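Local coordinates for protein acidocalcisomal pyrophosphatase (Trypanosoma brucei brucei, PDB 5C5V) that probably hydrolyses inorganic pyrophosphate to phosphate with magnesium ions as cofactor, as a PPase-family enzyme that also carries an EF-hand region, at residues A[113-118]-A[124-129]; A[132-137]-A[325-330]; A[244-249]-A[255-260]; A[288-293]-A[305-310]. All blocks are in the same frame, centred on the assembly; numbering follows the deposited sequence.

Contact 1: A[113-118]-A[124-129]; sequences YFFRDL and RQVSPW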
# COMPACT_ATOMS: atom_id res chain seq x y z
N TYR A 113 -14.66 23.47 19.32
CA TYR A 113 -15.34 22.88 18.18
C TYR A 113 -16.65 23.59 17.87
O TYR A 113 -17.38 24.01 18.77
CB TYR A 113 -15.61 21.40 18.43
CG TYR A 113 -14.35 20.55 18.47
CD1 TYR A 113 -14.01 19.72 17.40
CD2 TYR A 113 -13.50 20.59 19.57
CE1 TYR A 113 -12.84 18.95 17.44
CE2 TYR A 113 -12.36 19.84 19.61
CZ TYR A 113 -12.03 19.02 18.55
OH TYR A 113 -10.89 18.28 18.63
N PHE A 114 -16.94 23.72 16.58
CA PHE A 114 -18.18 24.32 16.13
C PHE A 114 -18.83 23.50 15.04
O PHE A 114 -18.19 22.66 14.41
CB PHE A 114 -17.93 25.73 15.61
CG PHE A 114 -17.34 26.65 16.64
CD1 PHE A 114 -18.15 27.57 17.29
CD2 PHE A 114 -15.99 26.61 16.93
CE1 PHE A 114 -17.62 28.43 18.23
CE2 PHE A 114 -15.45 27.47 17.88
CZ PHE A 114 -16.28 28.38 18.53
N PHE A 115 -20.11 23.76 14.82
CA PHE A 115 -20.80 23.29 13.63
C PHE A 115 -21.09 24.49 12.77
O PHE A 115 -21.56 25.52 13.27
CB PHE A 115 -22.11 22.56 13.96
CG PHE A 115 -21.92 21.13 14.36
CD1 PHE A 115 -20.66 20.62 14.55
CD2 PHE A 115 -23.01 20.31 14.54
CE1 PHE A 115 -20.49 19.30 14.91
CE2 PHE A 115 -22.84 18.99 14.90
CZ PHE A 115 -21.58 18.49 15.09
N ARG A 116 -20.80 24.37 11.49
CA ARG A 116 -21.28 25.33 10.51
C ARG A 116 -22.29 24.59 9.66
O ARG A 116 -21.92 23.68 8.91
CB ARG A 116 -20.16 25.86 9.64
CG ARG A 116 -20.59 26.89 8.59
CD ARG A 116 -19.34 27.22 7.82
NE ARG A 116 -18.39 27.89 8.70
CZ ARG A 116 -17.09 27.94 8.45
NH1 ARG A 116 -16.60 27.32 7.38
NH2 ARG A 116 -16.27 28.57 9.30
N ASP A 117 -23.56 24.93 9.79
CA ASP A 117 -24.59 24.38 8.93
C ASP A 117 -24.32 24.90 7.51
O ASP A 117 -24.35 26.11 7.27
CB ASP A 117 -25.97 24.78 9.44
CG ASP A 117 -27.09 24.07 8.72
OD1 ASP A 117 -27.99 23.56 9.42
OD2 ASP A 117 -27.11 24.04 7.47
N LEU A 118 -24.03 23.99 6.57
CA LEU A 118 -23.62 24.40 5.22
C LEU A 118 -24.75 24.98 4.38
O LEU A 118 -24.51 25.58 3.33
CB LEU A 118 -22.97 23.22 4.48
CG LEU A 118 -21.61 22.81 5.07
CD1 LEU A 118 -20.87 21.86 4.16
CD2 LEU A 118 -20.75 24.04 5.36
N ARG A 124 -22.51 27.28 15.43
CA ARG A 124 -22.77 27.12 16.85
C ARG A 124 -21.64 26.30 17.46
O ARG A 124 -21.07 25.43 16.80
CB ARG A 124 -24.13 26.45 17.12
CG ARG A 124 -24.22 24.99 16.72
CD ARG A 124 -25.66 24.48 16.84
NE ARG A 124 -25.78 23.06 16.49
CZ ARG A 124 -25.71 22.05 17.36
NH1 ARG A 124 -25.54 22.28 18.65
NH2 ARG A 124 -25.82 20.80 16.93
N GLN A 125 -21.29 26.59 18.71
CA GLN A 125 -20.27 25.80 19.37
C GLN A 125 -20.90 24.47 19.78
O GLN A 125 -22.08 24.42 20.15
CB GLN A 125 -19.68 26.53 20.58
CG GLN A 125 -18.53 25.79 21.20
CD GLN A 125 -17.82 26.58 22.27
OE1 GLN A 125 -18.15 27.73 22.53
NE2 GLN A 125 -16.84 25.96 22.90
N VAL A 126 -20.10 23.40 19.68
CA VAL A 126 -20.54 22.06 20.04
C VAL A 126 -19.49 21.38 20.90
O VAL A 126 -18.37 21.88 21.08
CB VAL A 126 -20.81 21.18 18.81
CG1 VAL A 126 -21.83 21.83 17.88
CG2 VAL A 126 -19.51 20.91 18.04
N SER A 127 -19.84 20.21 21.43
CA SER A 127 -18.90 19.43 22.22
C SER A 127 -18.31 18.30 21.40
O SER A 127 -19.05 17.51 20.82
CB SER A 127 -19.59 18.87 23.46
OG SER A 127 -18.75 17.88 24.05
N PRO A 128 -16.97 18.21 21.33
CA PRO A 128 -16.37 17.09 20.60
C PRO A 128 -16.79 15.76 21.21
O PRO A 128 -16.92 14.76 20.53
CB PRO A 128 -14.87 17.33 20.78
CG PRO A 128 -14.77 18.08 22.05
CD PRO A 128 -15.96 19.00 22.04
N TRP A 129 -17.01 15.77 22.52
CA TRP A 129 -17.47 14.60 23.25
C TRP A 129 -18.92 14.23 22.91
O TRP A 129 -19.21 13.09 22.55
CB TRP A 129 -17.32 14.86 24.74
CG TRP A 129 -17.59 13.71 25.64
CD1 TRP A 129 -17.69 12.39 25.28
CD2 TRP A 129 -17.79 13.76 27.06
NE1 TRP A 129 -17.93 11.62 26.40
CE2 TRP A 129 -18.01 12.44 27.50
CE3 TRP A 129 -17.81 14.80 27.99
CZ2 TRP A 129 -18.25 12.13 28.84
CZ3 TRP A 129 -18.05 14.49 29.32
CH2 TRP A 129 -18.26 13.16 29.73
O HOH W 1 -15.98 23.09 21.95

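Contact 2: A[132-137]-A[325-330]; sequences IPLYVR and ESHNMW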
# COMPACT_ATOMS: atom_id res chain seq x y z
N ILE A 132 -20.05 15.01 18.25
CA ILE A 132 -19.47 14.24 17.15
C ILE A 132 -19.99 12.81 17.21
O ILE A 132 -19.86 12.16 18.24
CB ILE A 132 -17.94 14.24 17.18
CG1 ILE A 132 -17.40 15.66 17.01
CG2 ILE A 132 -17.39 13.35 16.08
CD1 ILE A 132 -15.90 15.76 17.15
N PRO A 133 -20.60 12.32 16.12
CA PRO A 133 -21.16 10.97 16.14
C PRO A 133 -20.07 9.93 16.38
O PRO A 133 -19.00 10.03 15.80
CB PRO A 133 -21.78 10.80 14.74
CG PRO A 133 -21.86 12.17 14.17
CD PRO A 133 -20.75 12.96 14.80
N LEU A 134 -20.34 8.97 17.26
CA LEU A 134 -19.45 7.86 17.49
C LEU A 134 -19.38 6.99 16.24
O LEU A 134 -18.30 6.66 15.76
CB LEU A 134 -19.92 7.05 18.70
CG LEU A 134 -19.22 5.71 18.97
CD1 LEU A 134 -17.72 5.90 19.13
CD2 LEU A 134 -19.83 5.07 20.22
N TYR A 135 -20.56 6.64 15.72
CA TYR A 135 -20.69 5.82 14.52
C TYR A 135 -20.76 6.68 13.27
O TYR A 135 -21.55 7.63 13.21
CB TYR A 135 -21.95 4.95 14.60
CG TYR A 135 -21.93 3.98 15.74
CD1 TYR A 135 -21.33 2.73 15.59
CD2 TYR A 135 -22.49 4.30 16.97
CE1 TYR A 135 -21.29 1.83 16.64
CE2 TYR A 135 -22.46 3.41 18.02
CZ TYR A 135 -21.85 2.18 17.85
OH TYR A 135 -21.80 1.28 18.88
N VAL A 136 -19.96 6.35 12.26
CA VAL A 136 -20.03 7.02 10.97
C VAL A 136 -21.07 6.31 10.11
O VAL A 136 -20.83 5.21 9.62
CB VAL A 136 -18.67 7.04 10.25
CG1 VAL A 136 -18.77 7.80 8.93
CG2 VAL A 136 -17.59 7.65 11.16
N ARG A 137 -22.22 6.94 9.95
CA ARG A 137 -23.34 6.30 9.26
C ARG A 137 -23.62 7.00 7.94
O ARG A 137 -23.99 8.17 7.92
CB ARG A 137 -24.61 6.35 10.13
CG ARG A 137 -24.50 5.64 11.48
CD ARG A 137 -25.52 6.20 12.50
NE ARG A 137 -26.91 5.95 12.12
CZ ARG A 137 -27.81 6.89 11.83
NH1 ARG A 137 -27.49 8.19 11.87
NH2 ARG A 137 -29.05 6.53 11.51
N GLU A 325 -21.29 -0.64 24.76
CA GLU A 325 -21.72 -0.51 26.14
C GLU A 325 -21.33 0.85 26.73
O GLU A 325 -22.10 1.42 27.50
CB GLU A 325 -21.14 -1.65 26.97
CG GLU A 325 -21.71 -3.01 26.58
CD GLU A 325 -21.06 -4.16 27.33
OE1 GLU A 325 -20.17 -3.93 28.19
OE2 GLU A 325 -21.43 -5.32 27.03
N SER A 326 -20.18 1.39 26.37
CA SER A 326 -19.83 2.72 26.87
C SER A 326 -20.67 3.81 26.19
O SER A 326 -20.75 4.93 26.69
CB SER A 326 -18.35 3.02 26.69
OG SER A 326 -18.07 3.27 25.32
N HIS A 327 -21.24 3.49 25.03
CA HIS A 327 -22.15 4.39 24.34
C HIS A 327 -23.46 4.46 25.13
O HIS A 327 -24.02 5.53 25.32
CB HIS A 327 -22.40 3.89 22.91
CG HIS A 327 -23.01 4.91 22.00
ND1 HIS A 327 -22.55 6.20 21.90
CD2 HIS A 327 -24.00 4.80 21.09
CE1 HIS A 327 -23.25 6.86 20.99
NE2 HIS A 327 -24.14 6.03 20.48
N ASN A 328 -23.91 3.30 25.60
CA ASN A 328 -25.08 3.22 26.46
C ASN A 328 -24.88 4.02 27.74
O ASN A 328 -25.77 4.76 28.16
CB ASN A 328 -25.39 1.77 26.81
CG ASN A 328 -25.86 1.00 25.62
OD1 ASN A 328 -26.39 1.57 24.68
ND2 ASN A 328 -25.67 -0.31 25.64
N MET A 329 -23.71 3.85 28.35
CA MET A 329 -23.36 4.57 29.57
C MET A 329 -23.36 6.07 29.31
O MET A 329 -23.81 6.86 30.15
CB MET A 329 -21.99 4.13 30.10
CG MET A 329 -21.87 2.66 30.50
SD MET A 329 -20.13 2.11 30.63
CE MET A 329 -20.38 0.36 30.87
N TRP A 330 -22.84 6.45 28.15
CA TRP A 330 -22.84 7.85 27.74
C TRP A 330 -24.28 8.36 27.54
O TRP A 330 -24.58 9.49 27.88
CB TRP A 330 -22.01 8.07 26.47
CG TRP A 330 -22.22 9.44 25.85
CD1 TRP A 330 -21.60 10.61 26.20
CD2 TRP A 330 -23.14 9.79 24.81
NE1 TRP A 330 -22.07 11.65 25.43
CE2 TRP A 330 -23.01 11.17 24.57
CE3 TRP A 330 -24.05 9.05 24.04
CZ2 TRP A 330 -23.75 11.84 23.59
CZ3 TRP A 330 -24.79 9.73 23.07
CH2 TRP A 330 -24.63 11.10 22.85

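Contact 3: A[244-249]-A[255-260]; sequences LGVLGM and MDWKVV. With MG (magnesium ion), chain E; MG (magnesium ion), chain D; 2PN (imidodiphosphoric acid), chain C.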
# COMPACT_ATOMS: atom_id res chain seq x y z
N LEU A 244 -9.90 -2.66 15.80
CA LEU A 244 -9.26 -3.96 15.63
C LEU A 244 -9.28 -4.80 16.90
O LEU A 244 -9.33 -6.02 16.84
CB LEU A 244 -7.81 -3.79 15.16
CG LEU A 244 -7.65 -3.08 13.82
CD1 LEU A 244 -6.20 -2.79 13.55
CD2 LEU A 244 -8.28 -3.91 12.70
N GLY A 245 -9.22 -4.16 18.05
CA GLY A 245 -9.15 -4.90 19.29
C GLY A 245 -9.03 -3.98 20.48
O GLY A 245 -9.05 -2.77 20.32
N VAL A 246 -8.88 -4.54 21.67
CA VAL A 246 -8.82 -3.68 22.84
C VAL A 246 -8.00 -4.29 23.97
O VAL A 246 -8.02 -5.50 24.19
CB VAL A 246 -10.26 -3.34 23.36
CG1 VAL A 246 -11.00 -4.59 23.76
CG2 VAL A 246 -10.19 -2.39 24.53
N LEU A 247 -7.30 -3.43 24.70
CA LEU A 247 -6.48 -3.82 25.83
C LEU A 247 -7.13 -3.45 27.15
O LEU A 247 -7.51 -2.29 27.34
CB LEU A 247 -5.09 -3.17 25.73
CG LEU A 247 -4.11 -3.54 26.84
CD1 LEU A 247 -3.86 -5.03 26.87
CD2 LEU A 247 -2.80 -2.76 26.66
N GLY A 248 -7.27 -4.42 28.05
CA GLY A 248 -7.97 -4.20 29.30
C GLY A 248 -7.12 -3.55 30.39
O GLY A 248 -6.95 -4.11 31.47
N MET A 249 -6.60 -2.37 30.11
CA MET A 249 -5.81 -1.64 31.09
C MET A 249 -6.63 -1.22 32.31
O MET A 249 -7.70 -0.62 32.18
CB MET A 249 -5.21 -0.40 30.44
CG MET A 249 -4.42 0.48 31.38
SD MET A 249 -3.68 1.86 30.48
CE MET A 249 -2.87 2.75 31.82
N MET A 255 -11.17 1.05 35.46
CA MET A 255 -11.17 0.43 34.14
C MET A 255 -10.80 1.47 33.09
O MET A 255 -11.34 2.58 33.07
CB MET A 255 -12.53 -0.20 33.81
CG MET A 255 -12.48 -1.25 32.72
SD MET A 255 -11.67 -2.78 33.26
CE MET A 255 -10.49 -3.04 31.93
N ASP A 256 -9.86 1.14 32.23
CA ASP A 256 -9.30 2.13 31.32
C ASP A 256 -8.93 1.47 30.01
O ASP A 256 -7.77 1.52 29.58
CB ASP A 256 -8.10 2.80 31.98
CG ASP A 256 -7.83 4.17 31.43
OD1 ASP A 256 -8.73 4.73 30.76
OD2 ASP A 256 -6.72 4.70 31.68
N TRP A 257 -9.93 0.83 29.39
CA TRP A 257 -9.78 0.16 28.10
C TRP A 257 -8.98 0.99 27.14
O TRP A 257 -9.16 2.21 27.06
CB TRP A 257 -11.13 -0.13 27.46
CG TRP A 257 -12.06 -0.99 28.23
CD1 TRP A 257 -13.18 -0.60 28.90
CD2 TRP A 257 -11.98 -2.42 28.40
NE1 TRP A 257 -13.80 -1.68 29.49
CE2 TRP A 257 -13.08 -2.81 29.19
CE3 TRP A 257 -11.08 -3.40 27.97
CZ2 TRP A 257 -13.31 -4.13 29.55
CZ3 TRP A 257 -11.30 -4.71 28.33
CH2 TRP A 257 -12.42 -5.07 29.11
N LYS A 258 -8.10 0.33 26.39
CA LYS A 258 -7.34 0.98 25.33
C LYS A 258 -7.66 0.30 24.01
O LYS A 258 -7.17 -0.80 23.75
CB LYS A 258 -5.84 0.93 25.63
CG LYS A 258 -5.42 1.73 26.86
CD LYS A 258 -5.40 3.22 26.58
CE LYS A 258 -4.97 4.00 27.82
NZ LYS A 258 -6.00 3.94 28.89
N VAL A 259 -8.49 0.95 23.21
CA VAL A 259 -8.90 0.36 21.94
C VAL A 259 -7.82 0.56 20.89
O VAL A 259 -7.30 1.66 20.71
CB VAL A 259 -10.24 0.96 21.44
CG1 VAL A 259 -10.58 0.41 20.05
CG2 VAL A 259 -11.36 0.66 22.41
N VAL A 260 -7.47 -0.53 20.21
CA VAL A 260 -6.53 -0.48 19.10
C VAL A 260 -7.32 -0.30 17.83
O VAL A 260 -8.24 -1.08 17.55
CB VAL A 260 -5.66 -1.77 19.00
CG1 VAL A 260 -4.72 -1.68 17.78
CG2 VAL A 260 -4.84 -1.99 20.27
MG MG E . -8.63 6.69 30.21
MG MG D . -5.67 6.34 32.11
P1 2PN C . -4.03 9.14 31.72
O1 2PN C . -4.35 10.52 32.37
O2 2PN C . -4.58 8.03 32.65
O3 2PN C . -2.50 9.04 31.48
N1 2PN C . -4.74 9.07 30.25
P2 2PN C . -6.35 8.95 29.99
O4 2PN C . -7.12 10.09 30.75
O5 2PN C . -6.79 7.61 30.55
O6 2PN C . -6.64 9.04 28.56
O HOH W 2 -4.26 5.98 30.61
O HOH W 3 -7.17 6.98 33.63
O HOH W 4 -10.72 6.41 29.52
O HOH W 5 -9.08 8.55 30.01

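Contact 4: A[288-293]-A[305-310]; sequences AIREWF and SHFAFD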
# COMPACT_ATOMS: atom_id res chain seq x y z
N ALA A 288 4.67 -3.23 22.30
CA ALA A 288 5.15 -1.91 22.66
C ALA A 288 4.03 -1.08 23.28
O ALA A 288 4.26 -0.37 24.26
CB ALA A 288 5.74 -1.21 21.46
N ILE A 289 2.82 -1.15 22.71
CA ILE A 289 1.66 -0.45 23.26
C ILE A 289 1.37 -0.91 24.69
O ILE A 289 1.26 -0.08 25.59
CB ILE A 289 0.40 -0.66 22.39
CG1 ILE A 289 0.54 0.11 21.08
CG2 ILE A 289 -0.84 -0.18 23.11
CD1 ILE A 289 -0.57 -0.17 20.08
N ARG A 290 1.29 -2.22 24.89
CA ARG A 290 1.02 -2.77 26.22
C ARG A 290 2.09 -2.33 27.21
O ARG A 290 1.78 -1.92 28.33
CB ARG A 290 0.94 -4.30 26.18
CG ARG A 290 0.72 -4.98 27.55
CD ARG A 290 0.36 -6.46 27.39
NE ARG A 290 1.19 -7.02 26.34
CZ ARG A 290 0.76 -7.82 25.37
NH1 ARG A 290 -0.50 -8.22 25.32
NH2 ARG A 290 1.61 -8.23 24.45
N GLU A 291 3.35 -2.38 26.78
CA GLU A 291 4.47 -2.05 27.66
C GLU A 291 4.53 -0.55 27.99
O GLU A 291 4.74 -0.18 29.14
CB GLU A 291 5.79 -2.49 27.02
CG GLU A 291 7.03 -2.10 27.84
CD GLU A 291 7.19 -2.87 29.14
OE1 GLU A 291 6.42 -3.83 29.41
OE2 GLU A 291 8.10 -2.52 29.92
N TRP A 292 4.36 0.29 26.98
CA TRP A 292 4.32 1.73 27.20
C TRP A 292 3.24 2.09 28.25
O TRP A 292 3.50 2.83 29.21
CB TRP A 292 4.06 2.44 25.87
CG TRP A 292 4.41 3.89 25.89
CD1 TRP A 292 5.58 4.46 25.44
CD2 TRP A 292 3.61 4.96 26.40
NE1 TRP A 292 5.53 5.83 25.63
CE2 TRP A 292 4.34 6.16 26.22
CE3 TRP A 292 2.35 5.03 26.99
CZ2 TRP A 292 3.85 7.40 26.61
CZ3 TRP A 292 1.86 6.26 27.38
CH2 TRP A 292 2.61 7.43 27.19
N PHE A 293 2.03 1.56 28.09
CA PHE A 293 0.96 1.87 29.04
C PHE A 293 1.17 1.19 30.37
O PHE A 293 0.68 1.67 31.40
CB PHE A 293 -0.41 1.51 28.47
CG PHE A 293 -0.94 2.52 27.49
CD1 PHE A 293 -1.16 3.83 27.90
CD2 PHE A 293 -1.20 2.17 26.18
CE1 PHE A 293 -1.62 4.78 27.01
CE2 PHE A 293 -1.66 3.12 25.29
CZ PHE A 293 -1.87 4.43 25.71
N SER A 305 0.76 -0.38 35.59
CA SER A 305 -0.65 -0.63 35.33
C SER A 305 -0.93 -2.13 35.39
O SER A 305 -0.04 -2.93 35.11
CB SER A 305 -1.05 -0.06 33.97
OG SER A 305 -0.73 1.32 33.91
N HIS A 306 -2.15 -2.50 35.75
CA HIS A 306 -2.58 -3.89 35.69
C HIS A 306 -3.36 -4.08 34.38
O HIS A 306 -3.76 -3.11 33.75
CB HIS A 306 -3.42 -4.27 36.92
N PHE A 307 -3.55 -5.33 33.96
CA PHE A 307 -4.37 -5.61 32.79
C PHE A 307 -5.29 -6.79 33.05
O PHE A 307 -4.87 -7.77 33.66
CB PHE A 307 -3.50 -5.90 31.57
CG PHE A 307 -2.58 -4.77 31.20
CD1 PHE A 307 -3.05 -3.71 30.43
CD2 PHE A 307 -1.26 -4.77 31.61
CE1 PHE A 307 -2.21 -2.67 30.08
CE2 PHE A 307 -0.41 -3.73 31.26
CZ PHE A 307 -0.89 -2.68 30.50
N ALA A 308 -6.55 -6.69 32.63
CA ALA A 308 -7.43 -7.85 32.64
C ALA A 308 -6.95 -8.87 31.61
O ALA A 308 -6.17 -8.54 30.72
CB ALA A 308 -8.86 -7.44 32.34
N PHE A 309 -7.42 -10.11 31.73
CA PHE A 309 -7.11 -11.15 30.76
C PHE A 309 -5.61 -11.35 30.57
O PHE A 309 -5.17 -11.72 29.47
CB PHE A 309 -7.76 -10.84 29.42
CG PHE A 309 -9.22 -10.48 29.52
CD1 PHE A 309 -10.15 -11.43 29.91
CD2 PHE A 309 -9.65 -9.20 29.24
CE1 PHE A 309 -11.50 -11.10 30.02
CE2 PHE A 309 -10.98 -8.87 29.33
CZ PHE A 309 -11.91 -9.83 29.73
N ASP A 310 -4.84 -11.08 31.62
CA ASP A 310 -3.40 -11.25 31.60
C ASP A 310 -2.72 -10.49 30.47
O ASP A 310 -1.69 -10.93 29.95
CB ASP A 310 -3.07 -12.75 31.52

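Contact 1: A[113-118]-A[124-129]
Strands 113-117 and 124-126 run antiparallel as the two arms of a beta hairpin, their axes approaching to 4.3 Å at 134°. Phe115 and Arg124 form a hydrogen-bonded pair: Phe115 N gives to Arg124 O at 2.8 Å and Arg124 N returns to Phe115 O at 2.9 Å. On the face bearing Phe115, Val126 lays its CG1 methyl over the Phe115 ring, 3.8 Å from the centroid; a branched, compact side chain covers a flat ring well. Arg124 runs beside Phe115, extended from CG to NE, and its NH2 reaches 3.7 Å from Phe115 CD2, with guanidinium and ring planes 80° apart. Further along, Pro128 CB stands over the centre of the Tyr113 ring in a CH-pi contact, 3.8 Å from the centroid. Gln125, its CG anti to the backbone N (chi1 -174°), lays that CG over one face of the Phe114 ring, offset toward the rim, and its NE2 gives to a water that also joins Tyr113 N and Val126 O. Tyr113 OH bonds to Gly236 O. Strand 94-101 pairs with the far side of strand 110-117, completing a three-stranded antiparallel sheet; Tyr113 and Pro128 both pack on Ile155 of strand 152-156, and Phe115 meets Val140 of the second subunit.

Contact 2: A[132-137]-A[325-330]
Leu134 and His327 each swing CG away from the backbone N (chi1 171° and -164°), and the two side chains meet from opposite directions, the leucine methyl CD2 over a face of the imidazole. Tyr135 takes a different rotamer, CG opposite the carbonyl carbon, which carries its ring edge to the same histidine. Leu134 CD2 lies 3.8 Å from the imidazole centroid, a CH-pi contact. Tyr135 comes in edge-to-face: CE2 approaches His327 CD2 at 3.7 Å, the centroids are 5.5 Å apart and the planes stand at 75°. The contact thereby pins an irregular loop, between helix 128-131 and strand 140-141, against the long C-terminal helix 316-336. A histidine suits the junction because it offers an aromatic face to apolar and ring neighbours while keeping a polar edge: its ND1 is hydrogen-bonded to the backbone oxygen of Gln203, whose side-chain OE1 in turn accepts from Leu134 N. Gln203 thereby grips the loop at Leu134 N and the helix through the His327 side chain. Leucine is apt opposite the imidazole, since its buried side chain also packs on Phe201 and on Ile323 of helix 316-336, while the Tyr135 ring meets that of Tyr152 on strand 152-156.

Contact 3: A[244-249]-A[255-260]
Met249 and Lys258 cross obliquely, the thioether SD lying 3.5 Å from Lys258 NZ and close to CE as well. Methionine stretches straight out beyond CG, whereas the lysine is bent at chi2 (-76°) and chi4 (-69°), which folds its ammonium back over its own strand to Asp256. There NZ forms a salt bridge with Asp256 OD2 at 3.0 Å, weak as a hydrogen bond, a further bond to Asp256 O, and others to Asp224 and to a water on one magnesium ion. A long flexible cation suits this place: it probably offsets part of the negative charge gathered here. Asp256 uses both oxygens, OD1 on one magnesium ion at 2.0 Å and OD2 on a second, also at 2.0 Å, and imidodiphosphate O5 bridges the same two ions. Asp219 and Asp224 join it on the first, Asp251 on the second.

The scaffold is a beta hairpin of the pyrophosphatase sheet, strands 238-251 and 254-263. Leu247 and Lys258 exchange two backbone bonds; further down, Leu244 and Gly245 both give to Val260 O, a classic beta bulge. Near the turn, Gly248 centres an inverse gamma turn, and Asp256 N gives to Met249 O at 2.8 Å, fixing the backbone that carries the metal ligand. On the face bearing Val246 and Val259, the Val246 methyl CG2 meets both Val259 CG2 and Trp257 CE3, the latter at 3.7 Å. The indole also lies against Gly248 CA, where lack of a side chain lets it come close, while Met255 CE sits over the centre of the ring. Helix 316-336 covers Val246 and Trp257 through Tyr318.

Contact 4: A[288-293]-A[305-310]
Closest packing here gathers round the last turn of segment 288-293, where Ser305 OG donates to Phe293 O at 2.9 Å and the Phe307 ring slides in beside it. The serine hydroxyl approaches tilted 20° from the carbonyl plane; OG lies opposite the carbonyl carbon of Ser305 (chi1 -56°), toward the helix. A small hydroxyl suits this spot, because it bonds to a carbonyl oxygen near the end of helix 285-295 without adding bulk, and Ser305 is also bonded through its backbone to Arg294. Phe307 CZ comes to 3.5 Å from Arg290 O, while the edge of its ring faces the carbonyl carbon of Phe293.

This joins helix 285-295 to the short strand 306-307, which pairs antiparallel with strand 238-251 of the pyrophosphatase sheet; Phe307 rests on Leu247 and Met249 of that strand, filling the angle between helix and sheet. Phe293 turns its ring away from the strand, toward Lys258 in a cation-pi contact and toward Val226.

Across the ring face, where Arg290 lies, the fit is looser. Arg290 sets its CG methylene over the Phe307 ring, offset toward the rim and no nearer than 4.1 Å to Phe307 CZ, with guanidinium and ring planes 89° apart. Arginine serves both needs: a methylene for the ring, and a charged end carried past it, where NH2 forms a salt bridge with Asp287 and NH1 bonds to Gly311 O.

Overall arrangement
From the N terminus, contact 1 closes first, as a tight hairpin between neighbouring strands. The chain then passes through helix 128-131 into the loop that opens contact 2, whose partner comes 188 residues later on helix 316-336; this long closure encloses both contact 3, a second hairpin, and contact 4, a shorter helix-to-strand return. Contacts 3 and 4 follow one another without crossing. Contacts 1 and 2 touch where Trp129 meets Trp330, joining the three-stranded sheet and its following loop to helix 316-336, and both reach the second subunit. Contacts 3 and 4 join strands and a helix round the larger sheet, Gly248 O probably accepting from Ala308 N. The two pairs do not touch directly.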